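Long-range contacts in putative lipase/esterase (Lactobacillus plantarum WCFS1, PDB 3BXP), which probably hydrolyses carboxylic ester bonds as a serine hydrolase of the alpha/beta-hydrolase fold, its natural substrate being unknown: residues G45-H49 and N72-V77; Y83-L87 and H121-Y126; G91-D95 and H143-Q147; V157-T161 and W181-R185. One frame throughout, in Å; residues are numbered along the deposited sequence.

Interaction 1: G45-H49 and N72-V77; sequences GFTYH and NYQLIV
Two hydrogen bonds join these loops. His49 NE2 donates to Tyr73 O (2.7 Å), and Ile76 N donates to Phe46 O (3.0 Å); both are nearly linear. A water ties Phe46 N (2.7 Å), Tyr48 O (2.8 Å) and Tyr73 OH (2.8 Å) together, while the Tyr73 hydroxyl bonds to Pro42 O. Neither segment is regular: Phe46 CA lies 5.0 Å from Leu75 CA, His49 CA 6.4 Å from Asn72 CA, and phi is positive at Gly45, as suits glycine, and at Phe46, unusually for a non-glycine residue. His49 (chi1 m) sits between two CH-pi contacts, Asn72 CB and Leu75 CD1 each 3.6 Å from its ring centroid, and turns its edge to the face of Tyr73 (centroids 5.5 Å apart, planes at 86°). A flat donor-bearing ring suits this slot. Apolar Phe46 CD1 meets Tyr73 CE1 at 4.2 Å. The loops follow parallel neighbouring strands 35-41 and 67-72 of the alpha/beta-hydrolase sheet; Phe46 and Tyr73 pack on Ala118 of helix 118-129, beside the probable nucleophile elbow.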
# COMPACT_ATOMS: atom_id res chain seq x y z
N GLY B 45 0.22 13.13 18.94
CA GLY B 45 -0.87 14.07 18.62
C GLY B 45 -0.60 15.52 18.96
O GLY B 45 -1.53 16.32 19.15
N PHE B 46 0.68 15.85 18.96
CA PHE B 46 1.21 17.17 19.24
C PHE B 46 1.03 17.60 20.69
O PHE B 46 1.30 18.76 21.04
CB PHE B 46 0.69 18.26 18.30
CG PHE B 46 0.86 17.96 16.83
CD1 PHE B 46 2.09 18.07 16.17
CD2 PHE B 46 -0.24 17.62 16.08
CE1 PHE B 46 2.17 17.83 14.78
CE2 PHE B 46 -0.15 17.36 14.70
CZ PHE B 46 1.07 17.47 14.07
N THR B 47 0.63 16.67 21.56
CA THR B 47 0.48 16.97 22.99
C THR B 47 1.47 16.26 23.90
O THR B 47 1.66 16.66 25.06
CB THR B 47 -0.96 16.65 23.49
OG1 THR B 47 -1.25 15.26 23.32
CG2 THR B 47 -1.98 17.49 22.69
N TYR B 48 2.07 15.21 23.38
CA TYR B 48 3.13 14.43 24.08
C TYR B 48 4.06 13.83 23.06
O TYR B 48 3.80 13.89 21.85
CB TYR B 48 2.54 13.34 25.00
CG TYR B 48 1.90 12.13 24.32
CD1 TYR B 48 0.58 12.17 23.91
CD2 TYR B 48 2.62 10.92 24.16
CE1 TYR B 48 -0.01 11.09 23.32
CE2 TYR B 48 2.03 9.84 23.55
CZ TYR B 48 0.72 9.93 23.14
OH TYR B 48 0.08 8.87 22.54
N HIS B 49 5.11 13.16 23.54
CA HIS B 49 6.02 12.48 22.65
C HIS B 49 5.92 11.01 22.94
O HIS B 49 6.34 10.55 24.01
CB HIS B 49 7.48 12.92 22.80
CG HIS B 49 7.72 14.37 22.50
ND1 HIS B 49 8.06 15.28 23.48
CD2 HIS B 49 7.68 15.06 21.33
CE1 HIS B 49 8.20 16.48 22.92
NE2 HIS B 49 8.02 16.36 21.62
N ASN B 72 12.49 15.09 19.83
CA ASN B 72 11.30 15.51 20.53
C ASN B 72 10.90 16.92 20.12
O ASN B 72 11.23 17.85 20.77
CB ASN B 72 11.55 15.41 22.03
CG ASN B 72 11.27 14.00 22.62
OD1 ASN B 72 10.96 13.03 21.93
ND2 ASN B 72 11.34 13.93 23.94
N TYR B 73 10.22 17.03 19.00
CA TYR B 73 9.91 18.30 18.32
C TYR B 73 8.88 19.09 19.14
O TYR B 73 8.16 18.57 20.01
CB TYR B 73 9.45 18.03 16.87
CG TYR B 73 8.29 17.08 16.88
CD1 TYR B 73 7.03 17.55 17.18
CD2 TYR B 73 8.46 15.70 16.67
CE1 TYR B 73 5.92 16.69 17.27
CE2 TYR B 73 7.36 14.82 16.78
CZ TYR B 73 6.11 15.32 17.08
OH TYR B 73 5.04 14.44 17.23
N GLN B 74 8.77 20.37 18.82
CA GLN B 74 7.85 21.27 19.50
C GLN B 74 6.43 20.73 19.61
O GLN B 74 5.81 20.34 18.60
CB GLN B 74 7.80 22.57 18.70
CG GLN B 74 7.10 23.68 19.34
CD GLN B 74 7.75 24.09 20.62
OE1 GLN B 74 8.92 24.44 20.63
NE2 GLN B 74 7.00 24.05 21.71
N LEU B 75 5.86 20.86 20.80
CA LEU B 75 4.47 20.47 21.04
C LEU B 75 3.66 21.73 21.35
O LEU B 75 4.20 22.85 21.45
CB LEU B 75 4.39 19.56 22.27
CG LEU B 75 5.20 18.29 22.20
CD1 LEU B 75 5.14 17.55 23.54
CD2 LEU B 75 4.68 17.47 20.99
N ILE B 76 2.36 21.53 21.52
CA ILE B 76 1.45 22.68 21.73
C ILE B 76 1.42 23.05 23.22
O ILE B 76 0.78 23.98 23.60
CB ILE B 76 -0.01 22.46 21.17
CG1 ILE B 76 -0.74 21.33 21.89
CG2 ILE B 76 -0.04 22.18 19.69
CD1 ILE B 76 -2.25 21.41 21.64
N VAL B 77 2.13 22.28 24.04
CA VAL B 77 2.13 22.49 25.51
C VAL B 77 2.42 23.93 25.85
O VAL B 77 3.24 24.59 25.21
CB VAL B 77 3.17 21.56 26.20
CG1 VAL B 77 2.85 20.09 25.87
CG2 VAL B 77 4.58 21.96 25.81
O HOH W 1 3.11 14.65 19.20

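Interaction 2: Y83-L87 and H121-Y126; sequences YPWAL and HVVATY
The polar link is one short hydrogen bond, Tyr83 OH to His121 ND1 (2.6 Å), either being the possible donor. Tyr83 (chi1 m) points toward helix 118-129, and His121 (chi1 t) brings its ring edge to the hydroxyl; the rings meet rim to rim, centroids 5.5 Å apart and planes at 58°. His121 NE2 is hydrogen-bonded to Trp181 O, so both imidazole nitrogens are engaged. Within the helix, Thr125 OG1 (chi1 m) donates to His121 O at 2.8 Å, which lets a polar residue sit in a buried place. A cis peptide bond precedes Pro84, just before helix 85-99. Both helices belong to the alpha/beta-hydrolase fold, and helix 118-129 starts within the probable GxSxG nucleophile elbow. Apolar packing fills the rest: Ala86 CB touches Val122 CG2 at 4.0 Å, its small side chain allowing close approach, and Leu87 CD2 reaches Thr125 CG2 (3.7 Å) and Tyr126 CD1 (4.1 Å). Leu87 CA and Tyr126 CA stand 6.1 Å apart, with Leu87 O 3.5 Å from Tyr126 CE1.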
# COMPACT_ATOMS: atom_id res chain seq x y z
N TYR B 83 4.46 24.84 14.61
CA TYR B 83 5.20 25.35 13.49
C TYR B 83 5.31 26.88 13.63
O TYR B 83 4.47 27.47 14.30
CB TYR B 83 4.45 24.96 12.19
CG TYR B 83 4.36 23.47 11.90
CD1 TYR B 83 5.49 22.77 11.50
CD2 TYR B 83 3.17 22.74 12.04
CE1 TYR B 83 5.47 21.40 11.22
CE2 TYR B 83 3.14 21.35 11.79
CZ TYR B 83 4.28 20.70 11.37
OH TYR B 83 4.25 19.37 11.12
N PRO B 84 6.33 27.51 12.98
CA PRO B 84 7.24 26.78 12.10
C PRO B 84 8.32 26.03 12.84
O PRO B 84 9.17 25.37 12.25
CB PRO B 84 7.85 27.89 11.26
CG PRO B 84 7.94 29.02 12.19
CD PRO B 84 6.68 28.94 13.05
N TRP B 85 8.25 26.09 14.15
CA TRP B 85 9.38 25.64 14.99
C TRP B 85 9.84 24.21 14.75
O TRP B 85 11.05 23.98 14.70
CB TRP B 85 9.09 25.85 16.48
CG TRP B 85 8.29 27.11 16.72
CD1 TRP B 85 7.00 27.18 17.17
CD2 TRP B 85 8.69 28.45 16.43
NE1 TRP B 85 6.57 28.48 17.16
CE2 TRP B 85 7.60 29.28 16.75
CE3 TRP B 85 9.87 29.04 15.96
CZ2 TRP B 85 7.64 30.66 16.58
CZ3 TRP B 85 9.92 30.42 15.82
CH2 TRP B 85 8.82 31.21 16.15
N ALA B 86 8.92 23.26 14.64
CA ALA B 86 9.31 21.85 14.48
C ALA B 86 10.17 21.63 13.23
O ALA B 86 11.06 20.80 13.27
CB ALA B 86 8.08 20.91 14.46
N LEU B 87 9.87 22.33 12.15
CA LEU B 87 10.62 22.24 10.88
C LEU B 87 12.08 22.73 11.05
O LEU B 87 13.03 22.07 10.62
CB LEU B 87 9.93 23.05 9.77
CG LEU B 87 8.55 22.63 9.35
CD1 LEU B 87 7.97 23.67 8.40
CD2 LEU B 87 8.56 21.24 8.71
N HIS B 121 3.49 14.03 10.47
CA HIS B 121 3.15 15.34 9.88
C HIS B 121 4.40 16.17 9.75
O HIS B 121 4.69 16.75 8.72
CB HIS B 121 2.12 16.06 10.65
CG HIS B 121 1.54 17.22 9.93
ND1 HIS B 121 2.03 18.52 10.09
CD2 HIS B 121 0.58 17.30 8.99
CE1 HIS B 121 1.31 19.33 9.33
NE2 HIS B 121 0.42 18.62 8.66
N VAL B 122 5.19 16.20 10.81
CA VAL B 122 6.44 16.97 10.77
C VAL B 122 7.37 16.52 9.62
O VAL B 122 7.86 17.36 8.82
CB VAL B 122 7.20 16.90 12.16
CG1 VAL B 122 8.58 17.57 12.05
CG2 VAL B 122 6.38 17.53 13.30
N VAL B 123 7.63 15.21 9.55
CA VAL B 123 8.47 14.61 8.49
C VAL B 123 7.93 14.86 7.07
O VAL B 123 8.66 15.23 6.13
CB VAL B 123 8.74 13.10 8.79
CG1 VAL B 123 9.49 12.44 7.64
CG2 VAL B 123 9.55 12.99 10.09
N ALA B 124 6.64 14.62 6.88
CA ALA B 124 6.02 14.76 5.56
C ALA B 124 6.07 16.21 5.14
O ALA B 124 6.40 16.57 4.00
CB ALA B 124 4.57 14.20 5.58
N THR B 125 5.83 17.09 6.09
CA THR B 125 5.88 18.53 5.78
C THR B 125 7.34 18.93 5.44
O THR B 125 7.59 19.70 4.50
CB THR B 125 5.35 19.34 6.96
OG1 THR B 125 3.97 18.97 7.18
CG2 THR B 125 5.43 20.88 6.70
N TYR B 126 8.29 18.43 6.23
CA TYR B 126 9.72 18.66 6.00
C TYR B 126 10.13 18.21 4.61
O TYR B 126 10.90 18.90 3.86
CB TYR B 126 10.59 17.99 7.08
CG TYR B 126 12.01 18.55 7.06
CD1 TYR B 126 12.30 19.74 7.72
CD2 TYR B 126 13.03 17.89 6.41
CE1 TYR B 126 13.58 20.26 7.71
CE2 TYR B 126 14.30 18.43 6.37
CZ TYR B 126 14.57 19.59 7.04
OH TYR B 126 15.89 20.09 6.97

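Interaction 3: G91-D95 and H143-Q147; sequences GATID and HYQGQ
Tyr144 (chi1 m) lays one face of its ring over the backbone of helix 85-99 at Gly91 and Ala92, with Ala92 CB 3.7 Å from Tyr144 CE1 and Gly91 O 3.5 Å from Tyr144 CB. Gly91 must be bare here, since a CB would come within 2.9 Å of Tyr144 CD2. The phenol hydroxyl bonds to Thr11 OG1, so the ring also reaches the loop between strands 2-9 and 16-23. Asp95 (chi1 t) accepts a hydrogen bond at OD2 from Gln145 N (2.8 Å, almost straight), an acidic side chain serving an extended loop. This is a loop-on-helix contact of the alpha/beta-hydrolase fold: residues 143-147 run between helix 133-138 and strand 150-154, packing across the helix that follows strand 67-72. The nearest CA pair is Asp95 and Gln145, 4.7 Å apart, and Asp95 CA makes a CA-H...O contact with Gln145 O at 3.2 Å. A water lies 2.9 Å from Gly91 O and 3.0 Å from Gln145 O. Ile94 points toward the loop, its CG2 3.5 Å from Gly146 C; the positive phi of Gly146 (98°) and the lack of room for a CB beside Ile94 CG2 both suit glycine.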
# COMPACT_ATOMS: atom_id res chain seq x y z
N GLY B 91 15.50 20.56 10.95
CA GLY B 91 16.67 21.07 10.24
C GLY B 91 17.93 21.21 11.10
O GLY B 91 19.05 20.90 10.64
N ALA B 92 17.75 21.77 12.30
CA ALA B 92 18.84 21.93 13.26
C ALA B 92 19.41 20.56 13.70
O ALA B 92 20.59 20.44 13.97
CB ALA B 92 18.39 22.76 14.46
N THR B 93 18.55 19.54 13.74
CA THR B 93 18.96 18.19 14.19
C THR B 93 19.80 17.52 13.08
O THR B 93 20.81 16.81 13.34
CB THR B 93 17.73 17.33 14.58
OG1 THR B 93 16.96 17.99 15.59
CG2 THR B 93 18.14 15.95 15.08
N ILE B 94 19.33 17.67 11.86
CA ILE B 94 20.09 17.21 10.72
C ILE B 94 21.47 17.90 10.71
O ILE B 94 22.53 17.25 10.56
CB ILE B 94 19.35 17.45 9.39
CG1 ILE B 94 18.09 16.53 9.28
CG2 ILE B 94 20.30 17.21 8.23
CD1 ILE B 94 17.08 16.96 8.17
N ASP B 95 21.48 19.21 10.89
CA ASP B 95 22.76 19.94 10.98
C ASP B 95 23.64 19.40 12.10
O ASP B 95 24.81 19.05 11.92
CB ASP B 95 22.44 21.41 11.21
CG ASP B 95 23.66 22.30 11.17
OD1 ASP B 95 24.48 22.15 12.06
OD2 ASP B 95 23.77 23.17 10.30
N HIS B 143 19.65 28.01 6.73
CA HIS B 143 20.66 28.29 7.72
C HIS B 143 21.33 26.98 8.20
O HIS B 143 22.35 26.98 8.88
CB HIS B 143 20.00 29.07 8.87
CG HIS B 143 19.45 30.40 8.43
ND1 HIS B 143 18.71 30.55 7.27
CD2 HIS B 143 19.58 31.64 8.95
CE1 HIS B 143 18.39 31.82 7.11
NE2 HIS B 143 18.90 32.50 8.13
N TYR B 144 20.77 25.85 7.79
CA TYR B 144 21.24 24.57 8.31
C TYR B 144 21.88 23.73 7.23
O TYR B 144 21.46 23.74 6.11
CB TYR B 144 20.06 23.75 8.87
CG TYR B 144 19.24 24.50 9.88
CD1 TYR B 144 19.76 24.85 11.09
CD2 TYR B 144 17.92 24.82 9.60
CE1 TYR B 144 19.00 25.54 12.02
CE2 TYR B 144 17.15 25.47 10.50
CZ TYR B 144 17.69 25.85 11.71
OH TYR B 144 16.90 26.54 12.61
N GLN B 145 22.89 22.98 7.64
CA GLN B 145 23.55 21.96 6.82
C GLN B 145 22.86 20.62 6.86
O GLN B 145 22.23 20.25 7.86
CB GLN B 145 25.00 21.78 7.30
CG GLN B 145 25.90 22.94 7.02
CD GLN B 145 26.12 23.16 5.57
OE1 GLN B 145 26.55 22.27 4.91
NE2 GLN B 145 25.80 24.32 5.07
N GLY B 146 23.03 19.88 5.78
CA GLY B 146 22.70 18.48 5.70
C GLY B 146 21.35 18.34 5.06
O GLY B 146 20.53 19.27 5.08
N GLN B 147 21.12 17.19 4.44
CA GLN B 147 19.81 16.88 3.87
C GLN B 147 19.52 15.39 3.94
O GLN B 147 20.37 14.57 3.92
CB GLN B 147 19.64 17.40 2.45
CG GLN B 147 20.75 17.01 1.49
CD GLN B 147 20.61 17.75 0.15
OE1 GLN B 147 20.73 18.98 0.09
NE2 GLN B 147 20.32 17.00 -0.90
O HOH W 2 19.23 20.60 7.79

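Interaction 4: V157-T161 and W181-R185; sequences VIDLT and WAAQR
Two irregular loops, extended at the bridged pair, run with end-to-end directions 131° apart and meet in a single beta bridge between Asp159 and Ala182 (CA to CA 4.2 Å). Its backbone hydrogen bonds flank that pair: Ala183 N donates to Ile158 O (2.9 Å) and Leu160 N to Trp181 O (2.9 Å). Beyond it the second segment coils into a 3-10 turn at 183-185, with Arg185 N bonded to Ala182 O at 3.0 Å. Asp159 (chi1 t) is the polar hub. Its OD1 accepts from Thr161 N (2.9 Å), forming an Asx turn, and from Thr161 OG1 (2.6 Å); its OD2 accepts from Gln184 NE2 (3.0 Å) and forms a salt bridge with Lys212. The two carboxylate oxygens serve two sets of donors. Apolar contacts join Leu160 CD1 to Trp181 CD1 (4.0 Å) and Ile158 CG2 to Ala183 CB (4.3 Å). The bridge closes the excursion holding helix 168-174, between strands 150-154 and 194-199, and lies against helices 118-129 and 208-219.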
# COMPACT_ATOMS: atom_id res chain seq x y z
N VAL B 157 -0.06 11.52 10.46
CA VAL B 157 -0.94 12.66 10.23
C VAL B 157 -0.39 13.43 9.05
O VAL B 157 0.82 13.74 9.01
CB VAL B 157 -1.07 13.54 11.47
CG1 VAL B 157 -1.85 14.84 11.17
CG2 VAL B 157 -1.67 12.75 12.68
N ILE B 158 -1.24 13.78 8.09
CA ILE B 158 -0.78 14.39 6.86
C ILE B 158 -1.53 15.68 6.59
O ILE B 158 -0.95 16.68 6.13
CB ILE B 158 -1.01 13.43 5.66
CG1 ILE B 158 -0.03 12.23 5.77
CG2 ILE B 158 -0.90 14.14 4.30
CD1 ILE B 158 1.54 12.62 5.72
N ASP B 159 -2.84 15.64 6.82
CA ASP B 159 -3.72 16.80 6.53
C ASP B 159 -4.56 17.14 7.74
O ASP B 159 -5.40 16.33 8.20
CB ASP B 159 -4.52 16.51 5.26
CG ASP B 159 -5.44 17.65 4.83
OD1 ASP B 159 -5.73 18.57 5.62
OD2 ASP B 159 -5.92 17.57 3.66
N LEU B 160 -4.27 18.32 8.31
CA LEU B 160 -4.87 18.75 9.58
C LEU B 160 -6.33 19.12 9.45
O LEU B 160 -6.96 19.49 10.43
CB LEU B 160 -4.07 19.91 10.21
CG LEU B 160 -2.60 19.62 10.53
CD1 LEU B 160 -1.96 20.84 11.23
CD2 LEU B 160 -2.47 18.39 11.41
N THR B 161 -6.86 18.97 8.23
CA THR B 161 -8.28 19.15 7.98
C THR B 161 -9.00 17.82 7.77
O THR B 161 -10.21 17.80 7.61
CB THR B 161 -8.57 20.02 6.75
OG1 THR B 161 -8.24 19.28 5.55
CG2 THR B 161 -7.79 21.38 6.79
N TRP B 181 -0.88 23.11 6.62
CA TRP B 181 -1.95 22.19 7.07
C TRP B 181 -1.91 20.83 6.39
O TRP B 181 -2.08 19.80 7.05
CB TRP B 181 -3.33 22.84 6.91
CG TRP B 181 -3.57 23.84 7.94
CD1 TRP B 181 -2.82 24.08 9.06
CD2 TRP B 181 -4.65 24.78 7.97
NE1 TRP B 181 -3.38 25.14 9.78
CE2 TRP B 181 -4.51 25.57 9.13
CE3 TRP B 181 -5.73 25.04 7.11
CZ2 TRP B 181 -5.40 26.58 9.46
CZ3 TRP B 181 -6.61 26.05 7.43
CH2 TRP B 181 -6.44 26.81 8.60
N ALA B 182 -1.74 20.87 5.08
CA ALA B 182 -1.86 19.71 4.20
C ALA B 182 -0.55 19.40 3.53
O ALA B 182 -0.18 19.99 2.51
CB ALA B 182 -2.96 19.95 3.16
N ALA B 183 0.19 18.45 4.12
CA ALA B 183 1.52 18.11 3.67
C ALA B 183 1.54 17.58 2.24
O ALA B 183 2.50 17.71 1.54
CB ALA B 183 2.18 17.10 4.61
N GLN B 184 0.48 16.93 1.81
CA GLN B 184 0.47 16.38 0.46
C GLN B 184 0.50 17.51 -0.58
O GLN B 184 0.92 17.33 -1.73
CB GLN B 184 -0.74 15.47 0.27
CG GLN B 184 -2.10 16.12 0.10
CD GLN B 184 -2.79 16.60 1.39
OE1 GLN B 184 -2.15 16.71 2.44
NE2 GLN B 184 -4.12 16.86 1.31
N ARG B 185 0.01 18.67 -0.18
CA ARG B 185 -0.05 19.81 -1.08
C ARG B 185 1.33 20.44 -1.32
O ARG B 185 1.49 21.29 -2.21
CB ARG B 185 -1.03 20.88 -0.61
CG ARG B 185 -2.47 20.43 -0.64
CD ARG B 185 -3.38 21.60 -0.23
NE ARG B 185 -4.80 21.25 -0.25
CZ ARG B 185 -5.48 21.03 -1.37
NH1 ARG B 185 -4.84 21.11 -2.53
NH2 ARG B 185 -6.77 20.73 -1.33
O HOH W 3 -6.68 20.20 2.49

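From the N terminus, interaction 1 comes first, closing the loop that carries helix 54-63 and strand 67-72. Interactions 2 and 3 follow and cross, their segments alternating along the chain: both use helix 85-99, interaction 2 at its start together with the loop just before it, one ending on helix 118-129 and the other on the loop before strand 150-154. They meet where Tyr126 OH lies 3.5 Å from Gly91 CA. Interaction 4 closes last, around helix 168-174. Helix 118-129 is the hub: His121 touches Phe46 of interaction 1 and is hydrogen-bonded through NE2 to Trp181 O of interaction 4 (3.2 Å). Interaction 3 stays apart from interactions 1 and 4, its centre about 23 Å from that of interaction 4.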